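Local structure of enoyl-CoA hydratase (Mycobacterium thermoresistibile, 3T3W) at residues E102-Y106 with L107-L111; E163-G166 with H167-E170; D204-D207 with A208-A212; D250-Q253 with T254-N258. The protein probably catalyses the reversible hydration of enoyl-CoA thioesters in lipid metabolism, as a hexameric member of the crotonase family. One frame throughout, in Å; residues are numbered along the deposited sequence.

Contact 1: residues E102-Y106 with L107-L111; sequences ESRRY and LEYSL. With ZN (zinc ion), chain T.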
loop_
_atom_site.group_PDB
_atom_site.type_symbol
_atom_site.label_atom_id
_atom_site.label_comp_id
_atom_site.label_asym_id
_atom_site.label_seq_id
_atom_site.Cartn_x
_atom_site.Cartn_y
_atom_site.Cartn_z
ATOM N N GLU F 102 25.197 -2.415 10.277
ATOM C CA GLU F 102 24.723 -2.500 8.893
ATOM C C GLU F 102 23.561 -1.529 8.684
ATOM O O GLU F 102 23.408 -0.958 7.586
ATOM C CB GLU F 102 24.283 -3.928 8.561
ATOM C CG GLU F 102 25.448 -4.931 8.513
ATOM C CD GLU F 102 25.162 -6.164 7.662
ATOM O OE1 GLU F 102 26.175 -6.817 7.232
ATOM O OE2 GLU F 102 23.970 -6.486 7.401
ATOM N N SER F 103 22.747 -1.309 9.712
ATOM C CA SER F 103 21.629 -0.381 9.543
ATOM C C SER F 103 22.130 1.035 9.252
ATOM O O SER F 103 21.470 1.791 8.528
ATOM C CB SER F 103 20.599 -0.411 10.683
ATOM O OG SER F 103 21.113 0.170 11.836
ATOM N N ARG F 104 23.277 1.392 9.801
ATOM C CA ARG F 104 23.851 2.709 9.610
ATOM C C ARG F 104 24.581 2.806 8.270
ATOM O O ARG F 104 24.209 3.590 7.377
ATOM C CB ARG F 104 24.804 3.037 10.769
ATOM C CG ARG F 104 25.492 4.394 10.634
ATOM C CD ARG F 104 26.618 4.577 11.654
ATOM N NE ARG F 104 27.473 5.719 11.287
ATOM C CZ ARG F 104 28.647 6.002 11.845
ATOM N NH1 ARG F 104 29.136 5.223 12.815
ATOM N NH2 ARG F 104 29.342 7.072 11.439
ATOM N N ARG F 105 25.618 2.014 8.084
ATOM C CA ARG F 105 26.492 2.275 6.912
ATOM C C ARG F 105 26.028 1.664 5.588
ATOM O O ARG F 105 26.482 2.089 4.527
ATOM C CB ARG F 105 27.914 1.827 7.195
ATOM C CG ARG F 105 28.559 2.656 8.284
ATOM C CD ARG F 105 30.047 2.323 8.330
ATOM N NE ARG F 105 30.819 3.235 9.152
ATOM C CZ ARG F 105 31.135 3.056 10.424
ATOM N NH1 ARG F 105 30.700 1.988 11.093
ATOM N NH2 ARG F 105 31.944 3.944 11.024
ATOM N N TYR F 106 25.141 0.677 5.646
ATOM C CA TYR F 106 24.628 0.077 4.458
ATOM C C TYR F 106 23.249 0.723 4.186
ATOM O O TYR F 106 23.107 1.568 3.273
ATOM C CB TYR F 106 24.623 -1.445 4.589
ATOM C CG TYR F 106 26.014 -2.060 4.826
ATOM C CD1 TYR F 106 27.169 -1.394 4.400
ATOM C CD2 TYR F 106 26.163 -3.324 5.411
ATOM C CE1 TYR F 106 28.409 -1.962 4.598
ATOM C CE2 TYR F 106 27.407 -3.900 5.594
ATOM C CZ TYR F 106 28.525 -3.201 5.191
ATOM O OH TYR F 106 29.791 -3.746 5.350
ATOM N N LEU F 107 22.284 0.469 5.044
ATOM C CA LEU F 107 20.902 0.895 4.758
ATOM C C LEU F 107 20.686 2.416 4.828
ATOM O O LEU F 107 20.189 3.031 3.859
ATOM C CB LEU F 107 19.949 0.198 5.718
ATOM C CG LEU F 107 18.456 0.340 5.405
ATOM C CD1 LEU F 107 18.147 -0.311 4.079
ATOM C CD2 LEU F 107 17.622 -0.294 6.502
ATOM N N GLU F 108 21.024 3.032 5.962
ATOM C CA GLU F 108 20.751 4.454 6.179
ATOM C C GLU F 108 21.559 5.329 5.194
ATOM O O GLU F 108 21.027 6.285 4.615
ATOM C CB GLU F 108 21.057 4.860 7.632
ATOM C CG GLU F 108 20.831 6.327 7.997
ATOM C CD GLU F 108 21.405 6.704 9.365
ATOM O OE1 GLU F 108 21.281 5.884 10.315
ATOM O OE2 GLU F 108 22.010 7.816 9.472
ATOM N N TYR F 109 22.829 4.982 4.973
ATOM C CA TYR F 109 23.651 5.741 4.041
ATOM C C TYR F 109 23.061 5.683 2.646
ATOM O O TYR F 109 22.928 6.696 2.000
ATOM C CB TYR F 109 25.064 5.184 4.011
ATOM C CG TYR F 109 26.017 5.641 5.123
ATOM C CD1 TYR F 109 25.585 6.347 6.246
ATOM C CD2 TYR F 109 27.376 5.310 5.054
ATOM C CE1 TYR F 109 26.475 6.728 7.262
ATOM C CE2 TYR F 109 28.269 5.698 6.071
ATOM C CZ TYR F 109 27.824 6.389 7.165
ATOM O OH TYR F 109 28.722 6.754 8.195
ATOM N N SER F 110 22.722 4.485 2.188
ATOM C CA SER F 110 22.250 4.310 0.816
ATOM C C SER F 110 20.910 5.050 0.629
ATOM O O SER F 110 20.700 5.696 -0.402
ATOM C CB SER F 110 22.160 2.840 0.430
ATOM O OG SER F 110 23.431 2.248 0.200
ATOM N N LEU F 111 20.017 4.986 1.619
ATOM C CA LEU F 111 18.766 5.752 1.539
ATOM C C LEU F 111 18.990 7.269 1.538
ATOM O O LEU F 111 18.345 7.987 0.780
ATOM C CB LEU F 111 17.787 5.325 2.648
ATOM C CG LEU F 111 17.028 4.038 2.359
ATOM C CD1 LEU F 111 16.300 3.586 3.645
ATOM C CD2 LEU F 111 16.026 4.202 1.200
HETATM ZN ZN ZN T . 24.684 -7.916 6.014
HETATM O O HOH W 1 26.001 1.864 1.661
HETATM O O HOH W 2 25.924 -8.971 4.667
#
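Helix 95-115 of this crotonase-like fold carries a pi-type widening, and Tyr109 lies across the backbone of that wide turn. Three successive i to i+5 bonds mark it: Leu107 N to Glu102 O, Glu108 N to Ser103 O at 2.9 Å, and Tyr109 N to Arg104 O. Glu102 O also takes Tyr106 N; i to i+4 bonding returns with Ser110 N on Tyr106 O. Over one face of the Tyr109 ring, near its rim, sits Arg105 CA, a CH-pi contact of 3.8 Å to the ring centroid, while Arg105 CG touches CE2. The Arg104 and Arg105 side chains run alongside the tyrosine, their guanidinium planes turned 86° and 80° from the ring. Arg104 NH2 makes a weak bond to Tyr109 OH (3.3 Å); the stronger partner of that hydroxyl is Asp50, which also takes a salt bridge from Arg105. Water 1 donates to Arg105 O and Ser110 OG, which is also hydrogen-bonded to Leu134 O. At the zinc, Glu102, extended beyond CG, chelates through OE1 (2.2 Å) and OE2 (2.1 Å), with Gln253 bonded to OE2. Wide i to i+5 turns are the signature of a pi-bulge within an alpha-helix, here beside a Glu-His zinc site.

Contact 2: residues E163-G166 with H167-E170; sequences EYHG and HTWE. With ZN (zinc ion), chain T.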
loop_
_atom_site.group_PDB
_atom_site.type_symbol
_atom_site.label_atom_id
_atom_site.label_comp_id
_atom_site.label_asym_id
_atom_site.label_seq_id
_atom_site.Cartn_x
_atom_site.Cartn_y
_atom_site.Cartn_z
ATOM N N GLU F 163 21.786 -5.842 1.679
ATOM C CA GLU F 163 20.981 -5.195 2.720
ATOM C C GLU F 163 19.922 -4.240 2.204
ATOM O O GLU F 163 18.929 -3.985 2.904
ATOM C CB GLU F 163 21.941 -4.382 3.611
ATOM C CG GLU F 163 22.870 -5.218 4.488
ATOM C CD GLU F 163 24.161 -5.752 3.829
ATOM O OE1 GLU F 163 24.351 -5.596 2.600
ATOM O OE2 GLU F 163 24.959 -6.386 4.569
ATOM N N TYR F 164 20.129 -3.695 1.009
ATOM C CA TYR F 164 19.276 -2.695 0.379
ATOM C C TYR F 164 18.719 -3.389 -0.856
ATOM O O TYR F 164 19.424 -3.569 -1.874
ATOM C CB TYR F 164 20.120 -1.486 -0.003
ATOM C CG TYR F 164 19.449 -0.291 -0.668
ATOM C CD1 TYR F 164 19.114 0.836 0.069
ATOM C CD2 TYR F 164 19.265 -0.224 -2.043
ATOM C CE1 TYR F 164 18.546 1.969 -0.525
ATOM C CE2 TYR F 164 18.749 0.920 -2.656
ATOM C CZ TYR F 164 18.394 2.029 -1.884
ATOM O OH TYR F 164 17.894 3.185 -2.453
ATOM N N HIS F 165 17.484 -3.839 -0.739
ATOM C CA HIS F 165 16.883 -4.686 -1.758
ATOM C C HIS F 165 16.309 -3.856 -2.905
ATOM O O HIS F 165 15.105 -3.682 -3.038
ATOM C CB HIS F 165 15.824 -5.636 -1.164
ATOM C CG HIS F 165 15.346 -6.674 -2.149
ATOM N ND1 HIS F 165 15.978 -7.872 -2.301
ATOM C CD2 HIS F 165 14.369 -6.618 -3.135
ATOM C CE1 HIS F 165 15.374 -8.550 -3.298
ATOM N NE2 HIS F 165 14.404 -7.784 -3.810
ATOM N N GLY F 166 17.194 -3.410 -3.784
ATOM C CA GLY F 166 16.813 -2.778 -5.040
ATOM C C GLY F 166 16.414 -3.804 -6.103
ATOM O O GLY F 166 15.807 -3.451 -7.103
ATOM N N HIS F 167 16.799 -5.071 -5.892
ATOM C CA HIS F 167 16.784 -6.061 -6.949
ATOM C C HIS F 167 15.430 -6.133 -7.637
ATOM O O HIS F 167 15.341 -6.123 -8.885
ATOM C CB HIS F 167 17.122 -7.477 -6.434
ATOM C CG HIS F 167 18.330 -7.551 -5.532
ATOM N ND1 HIS F 167 18.400 -6.891 -4.327
ATOM C CD2 HIS F 167 19.505 -8.291 -5.648
ATOM C CE1 HIS F 167 19.575 -7.189 -3.733
ATOM N NE2 HIS F 167 20.246 -8.064 -4.535
ATOM N N THR F 168 14.368 -6.303 -6.871
ATOM C CA THR F 168 13.046 -6.479 -7.433
ATOM C C THR F 168 12.584 -5.258 -8.233
ATOM O O THR F 168 11.938 -5.403 -9.261
ATOM C CB THR F 168 12.017 -6.827 -6.339
ATOM O OG1 THR F 168 12.416 -8.066 -5.734
ATOM C CG2 THR F 168 10.573 -7.032 -6.892
ATOM N N TRP F 169 12.870 -4.075 -7.686
ATOM C CA TRP F 169 12.503 -2.801 -8.305
ATOM C C TRP F 169 13.266 -2.560 -9.582
ATOM O O TRP F 169 12.713 -2.029 -10.570
ATOM C CB TRP F 169 12.823 -1.682 -7.329
ATOM C CG TRP F 169 12.050 -1.798 -6.032
ATOM C CD1 TRP F 169 12.448 -2.438 -4.890
ATOM C CD2 TRP F 169 10.703 -1.314 -5.777
ATOM N NE1 TRP F 169 11.476 -2.374 -3.932
ATOM C CE2 TRP F 169 10.371 -1.728 -4.418
ATOM C CE3 TRP F 169 9.755 -0.611 -6.522
ATOM C CZ2 TRP F 169 9.177 -1.392 -3.829
ATOM C CZ3 TRP F 169 8.535 -0.259 -5.907
ATOM C CH2 TRP F 169 8.248 -0.660 -4.595
ATOM N N GLU F 170 14.519 -2.978 -9.598
ATOM C CA GLU F 170 15.455 -2.668 -10.699
ATOM C C GLU F 170 15.408 -3.683 -11.846
ATOM O O GLU F 170 15.560 -3.327 -13.019
ATOM C CB GLU F 170 16.865 -2.588 -10.140
ATOM C CG GLU F 170 17.067 -1.448 -9.161
ATOM C CD GLU F 170 17.244 -0.078 -9.791
ATOM O OE1 GLU F 170 17.402 0.024 -11.037
ATOM O OE2 GLU F 170 17.293 0.891 -8.996
HETATM ZN ZN ZN T . 24.684 -7.916 6.014
HETATM O O HOH W 3 12.502 -3.854 -1.736
HETATM O O HOH W 2 25.924 -8.971 4.667
#
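The imidazole of His165 has His167 over one face and Thr168 at its edge. His167 ND1 stands 3.3 Å above the plane, displaced toward the rim, and the two rings form an offset stack with centroids 4.5 Å apart and planes inclined by 27°. His167 CB adds a CH-pi contact over the same ring. At the ring edge, near its plane, His165 NE2 and Thr168 OG1 share a hydrogen bond of 2.8 Å. Setting CG of His165 opposite its backbone N (chi1 -171°) swings the ring alongside the first turn of helix 167-171. Trp169 presents its indole edge to His165 O, and water 3 donates to that carbonyl and accepts from Trp169 NE1 at 2.8 Å. His165 centres an inverse gamma turn, closed by Gly166 N on Tyr164 O; Gly166 O then receives Glu170 N at 2.8 Å, an early bond of the helix. Three residues before Gly166, Glu163 binds zinc through OE2 alone (2.1 Å), its chain bent at chi2. His167 NE2 is held by Asp152, and Glu170 forms a salt bridge with Arg174 of a neighbouring subunit. With NE2 tied to Thr168 and the face covered by His167, the rotation of the His165 ring is probably fixed, whichever partner donates.

Contact 3: residues D204-D207 with A208-A212; sequences DRLD and AETRA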
loop_
_atom_site.group_PDB
_atom_site.type_symbol
_atom_site.label_atom_id
_atom_site.label_comp_id
_atom_site.label_asym_id
_atom_site.label_seq_id
_atom_site.Cartn_x
_atom_site.Cartn_y
_atom_site.Cartn_z
ATOM N N ASP F 204 36.016 2.963 -22.952
ATOM C CA ASP F 204 36.907 4.105 -23.056
ATOM C C ASP F 204 36.222 5.474 -23.191
ATOM O O ASP F 204 36.909 6.480 -23.170
ATOM C CB ASP F 204 37.958 3.876 -24.150
ATOM C CG ASP F 204 37.412 3.929 -25.538
ATOM O OD1 ASP F 204 36.236 4.284 -25.793
ATOM O OD2 ASP F 204 38.226 3.615 -26.446
ATOM N N ARG F 205 34.892 5.501 -23.334
ATOM C CA ARG F 205 34.110 6.725 -23.369
ATOM C C ARG F 205 33.220 6.914 -22.162
ATOM O O ARG F 205 32.485 7.898 -22.116
ATOM C CB ARG F 205 33.145 6.747 -24.565
ATOM C CG ARG F 205 33.757 6.999 -25.874
ATOM C CD ARG F 205 32.839 7.845 -26.744
ATOM N NE ARG F 205 31.532 7.232 -26.985
ATOM C CZ ARG F 205 31.275 6.369 -27.964
ATOM N NH1 ARG F 205 32.232 5.895 -28.749
ATOM N NH2 ARG F 205 30.046 5.929 -28.140
ATOM N N LEU F 206 33.269 5.987 -21.196
ATOM C CA LEU F 206 32.345 6.049 -20.056
ATOM C C LEU F 206 32.386 7.404 -19.317
ATOM O O LEU F 206 31.347 8.006 -19.064
ATOM C CB LEU F 206 32.668 4.899 -19.114
ATOM C CG LEU F 206 31.840 4.889 -17.832
ATOM C CD1 LEU F 206 30.344 4.787 -18.146
ATOM C CD2 LEU F 206 32.311 3.744 -16.919
ATOM N N ASP F 207 33.583 7.875 -18.958
ATOM C CA ASP F 207 33.724 9.140 -18.260
ATOM C C ASP F 207 33.220 10.341 -19.079
ATOM O O ASP F 207 32.481 11.189 -18.552
ATOM C CB ASP F 207 35.164 9.378 -17.800
ATOM C CG ASP F 207 35.522 8.592 -16.561
ATOM O OD1 ASP F 207 34.612 8.313 -15.721
ATOM O OD2 ASP F 207 36.743 8.299 -16.402
ATOM N N ALA F 208 33.568 10.383 -20.360
ATOM C CA ALA F 208 33.142 11.503 -21.230
ATOM C C ALA F 208 31.654 11.514 -21.414
ATOM O O ALA F 208 31.041 12.566 -21.332
ATOM C CB ALA F 208 33.854 11.498 -22.624
ATOM N N GLU F 209 31.049 10.354 -21.691
ATOM C CA GLU F 209 29.591 10.290 -21.866
ATOM C C GLU F 209 28.863 10.703 -20.614
ATOM O O GLU F 209 27.856 11.401 -20.691
ATOM C CB GLU F 209 29.121 8.881 -22.208
ATOM C CG GLU F 209 29.644 8.317 -23.519
ATOM C CD GLU F 209 28.640 8.325 -24.652
ATOM O OE1 GLU F 209 27.481 8.741 -24.455
ATOM O OE2 GLU F 209 29.041 7.924 -25.768
ATOM N N THR F 210 29.343 10.244 -19.447
ATOM C CA THR F 210 28.729 10.599 -18.184
ATOM C C THR F 210 28.809 12.094 -17.904
ATOM O O THR F 210 27.820 12.707 -17.493
ATOM C CB THR F 210 29.353 9.779 -17.019
ATOM O OG1 THR F 210 29.165 8.396 -17.312
ATOM C CG2 THR F 210 28.682 10.071 -15.685
ATOM N N ARG F 211 29.975 12.681 -18.109
ATOM C CA ARG F 211 30.126 14.089 -17.849
ATOM C C ARG F 211 29.282 14.921 -18.830
ATOM O O ARG F 211 28.723 15.957 -18.472
ATOM C CB ARG F 211 31.569 14.525 -17.880
ATOM C CG ARG F 211 31.686 15.947 -17.343
ATOM C CD ARG F 211 33.103 16.335 -17.020
ATOM N NE ARG F 211 33.143 17.701 -16.532
ATOM C CZ ARG F 211 33.047 18.064 -15.256
ATOM N NH1 ARG F 211 32.895 17.163 -14.309
ATOM N NH2 ARG F 211 33.155 19.353 -14.942
ATOM N N ALA F 212 29.168 14.459 -20.068
ATOM C CA ALA F 212 28.377 15.196 -21.062
ATOM C C ALA F 212 26.897 15.223 -20.651
ATOM O O ALA F 212 26.217 16.254 -20.746
ATOM C CB ALA F 212 28.538 14.579 -22.462
HETATM O O HOH W 4 35.903 8.878 -21.225
#
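Arg205 and Glu209 form the salt bridge of this contact, one helical turn apart. The guanidinium grips side-on with two nitrogens, both aimed at the single oxygen Glu209 OE2: NE at 2.9 Å, on the anti lone pair, and NH2 at 3.3 Å, nearly along the C-O axis. That oxygen lies almost exactly in the guanidinium plane, although the carboxylate itself is turned 36° from it. Bends at chi2 and chi3 (-144° and -59°) fold the arginine back to reach the acid, whose own chain bends at chi2, while Arg205 CB rests against Glu209 CG.

Backbone hydrogen bonds open the helix. Glu209 N meets Arg205 O at 2.9 Å, nearly straight, and Arg211 N bonds Asp207 O. Water 4 accepts from Ala208 N at 2.9 Å and donates to Asp204 O, so the amide early in the helix is given an acceptor.

A side-chain-to-backbone bond comes from Thr210, whose OG1, beside its own backbone N, donates to Leu206 O at 2.8 Å. Thr210 N reaches the same carbonyl at 3.0 Å from the opposite face of its plane, and one oxygen thus takes two donors. This is the first part of helix 206-217, which packs on the parallel strands of the central crotonase sheet.

In van der Waals contact, Leu206 and Thr210 lie side by side, CD1 3.9 Å from OG1. Both are buried against strands 120-124 and 141-145. Two charged side chains pair with residues beyond the helix: Asp207 forms a salt bridge with Arg71, and Arg211, its chain extended to NE, forms one with Asp28.

Contact 4: residues D250-Q253 with T254-N258; sequences DIHQ and TGHGN. With ZN (zinc ion), chain T.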
loop_
_atom_site.group_PDB
_atom_site.type_symbol
_atom_site.label_atom_id
_atom_site.label_comp_id
_atom_site.label_asym_id
_atom_site.label_seq_id
_atom_site.Cartn_x
_atom_site.Cartn_y
_atom_site.Cartn_z
ATOM N N ASP F 250 15.314 -6.626 7.430
ATOM C CA ASP F 250 15.128 -7.644 8.448
ATOM C C ASP F 250 15.284 -9.080 7.897
ATOM O O ASP F 250 15.866 -9.935 8.579
ATOM C CB ASP F 250 13.791 -7.491 9.187
ATOM C CG ASP F 250 13.735 -6.172 9.952
ATOM O OD1 ASP F 250 14.631 -6.001 10.846
ATOM O OD2 ASP F 250 12.869 -5.301 9.616
ATOM N N ILE F 251 14.783 -9.331 6.694
ATOM C CA ILE F 251 15.005 -10.648 6.047
ATOM C C ILE F 251 16.532 -10.939 5.924
ATOM O O ILE F 251 17.012 -12.029 6.247
ATOM C CB ILE F 251 14.278 -10.707 4.694
ATOM C CG1 ILE F 251 12.761 -10.648 4.903
ATOM C CG2 ILE F 251 14.723 -11.946 3.855
ATOM C CD1 ILE F 251 11.906 -10.369 3.657
ATOM N N HIS F 252 17.276 -9.951 5.448
ATOM C CA HIS F 252 18.727 -10.026 5.346
ATOM C C HIS F 252 19.341 -10.354 6.697
ATOM O O HIS F 252 20.188 -11.260 6.808
ATOM C CB HIS F 252 19.234 -8.733 4.761
ATOM C CG HIS F 252 20.741 -8.655 4.681
ATOM N ND1 HIS F 252 21.416 -8.858 3.526
ATOM C CD2 HIS F 252 21.695 -8.373 5.659
ATOM C CE1 HIS F 252 22.746 -8.743 3.763
ATOM N NE2 HIS F 252 22.926 -8.461 5.064
ATOM N N GLN F 253 18.882 -9.692 7.740
ATOM C CA GLN F 253 19.403 -9.932 9.073
ATOM C C GLN F 253 19.089 -11.337 9.614
ATOM O O GLN F 253 19.861 -11.891 10.406
ATOM C CB GLN F 253 18.944 -8.817 10.030
ATOM C CG GLN F 253 19.525 -7.447 9.696
ATOM C CD GLN F 253 21.036 -7.382 9.760
ATOM O OE1 GLN F 253 21.653 -8.062 10.567
ATOM N NE2 GLN F 253 21.643 -6.612 8.869
ATOM N N THR F 254 17.966 -11.938 9.218
ATOM C CA THR F 254 17.723 -13.335 9.623
ATOM C C THR F 254 18.803 -14.254 9.013
ATOM O O THR F 254 19.064 -15.348 9.552
ATOM C CB THR F 254 16.315 -13.891 9.259
ATOM O OG1 THR F 254 16.172 -14.019 7.821
ATOM C CG2 THR F 254 15.224 -13.001 9.872
ATOM N N GLY F 255 19.393 -13.839 7.891
ATOM C CA GLY F 255 20.507 -14.603 7.288
ATOM C C GLY F 255 21.710 -14.591 8.167
ATOM O O GLY F 255 22.344 -15.640 8.462
ATOM N N HIS F 256 22.032 -13.399 8.636
ATOM C CA HIS F 256 23.123 -13.271 9.591
ATOM C C HIS F 256 22.850 -14.050 10.846
ATOM O O HIS F 256 23.763 -14.703 11.378
ATOM C CB HIS F 256 23.399 -11.828 9.987
ATOM C CG HIS F 256 24.040 -11.014 8.907
ATOM N ND1 HIS F 256 25.234 -11.375 8.341
ATOM C CD2 HIS F 256 23.644 -9.857 8.270
ATOM C CE1 HIS F 256 25.574 -10.460 7.423
ATOM N NE2 HIS F 256 24.622 -9.525 7.378
ATOM N N GLY F 257 21.618 -13.964 11.352
ATOM C CA GLY F 257 21.225 -14.700 12.536
ATOM C C GLY F 257 21.408 -16.192 12.358
ATOM O O GLY F 257 21.946 -16.906 13.232
ATOM N N ASN F 258 21.014 -16.689 11.204
ATOM C CA ASN F 258 21.197 -18.107 10.975
ATOM C C ASN F 258 22.662 -18.519 10.825
ATOM O O ASN F 258 23.098 -19.555 11.381
ATOM C CB ASN F 258 20.431 -18.568 9.756
ATOM C CG ASN F 258 20.422 -20.073 9.618
ATOM O OD1 ASN F 258 19.979 -20.761 10.512
ATOM N ND2 ASN F 258 20.910 -20.583 8.482
HETATM ZN ZN ZN T . 24.684 -7.916 6.014
HETATM O O HOH W 2 25.924 -8.971 4.667
#
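His252 and His256 form an HxxxH pair on helix 241-263, the i, i+4 spacing by which a single helix offers two imidazoles to one metal. Each binds zinc through NE2 at 2.1 Å. They get there by different torsions: His252 leaves its backbone with CG opposite the amide N (chi1 177°), whereas in His256 CG stands opposite the carbonyl carbon (chi1 -72°). The rings converge from neighbouring turns with planes 70° apart, an oblique pairing whose NE2 atoms approach to 3.1 Å because they share the ion. On the far side of each ring a carbonyl fixes the rotation: Gly161 O takes ND1 of His252, and Pro266 O takes ND1 of His256. Each ring is therefore probably protonated at ND1, consistent with NE2 offering its lone pair to zinc.

Gln253, bent at chi2, curls back so that its amide lies beside the zinc site, inclined to the His256 ring, with OE1 3.5 Å from His256 CD2. Its NE2 bonds Glu102, another zinc ligand, while OE1 is buried without a polar partner in the model.

Thr254 N bonds Asp250 O at 3.0 Å and Gly257 N bonds Gln253 O, but Gly255 N and His256 N make only weak bonds to the preceding turn. Thr254 OG1 is hydrogen-bonded to Gln227 of a neighbouring subunit, and Asp250 bonds Tyr99 and forms a salt bridge with Arg230 of another subunit. The hydroxyl of Thr254 sits between its own N and carbonyl carbon, and OG1 donates in the carbonyl plane to a lone pair of Ile251 O, at 2.7 Å.

How the contacts relate
Contacts 1, 2 and 4 meet at one zinc ion, although their centres lie about 14 to 16 Å apart and their residues come from two helices and a loop. Glu102 of contact 1, Glu163 of contact 2 and the histidines of contact 4 make up its protein ligands, and water 2 completes the shell. Second-shell links tie the three together: the hydrogen bond between Glu102 OE2 and Gln253 NE2 spans 2.8 Å, and Tyr106 CD2 packs 3.4 Å from Glu163 OE2. Tyr164 also rests on Ser110 and Leu111. Contact 3 stands apart, its nearest atoms about 16 Å from contact 2 and about 26 Å from contact 4.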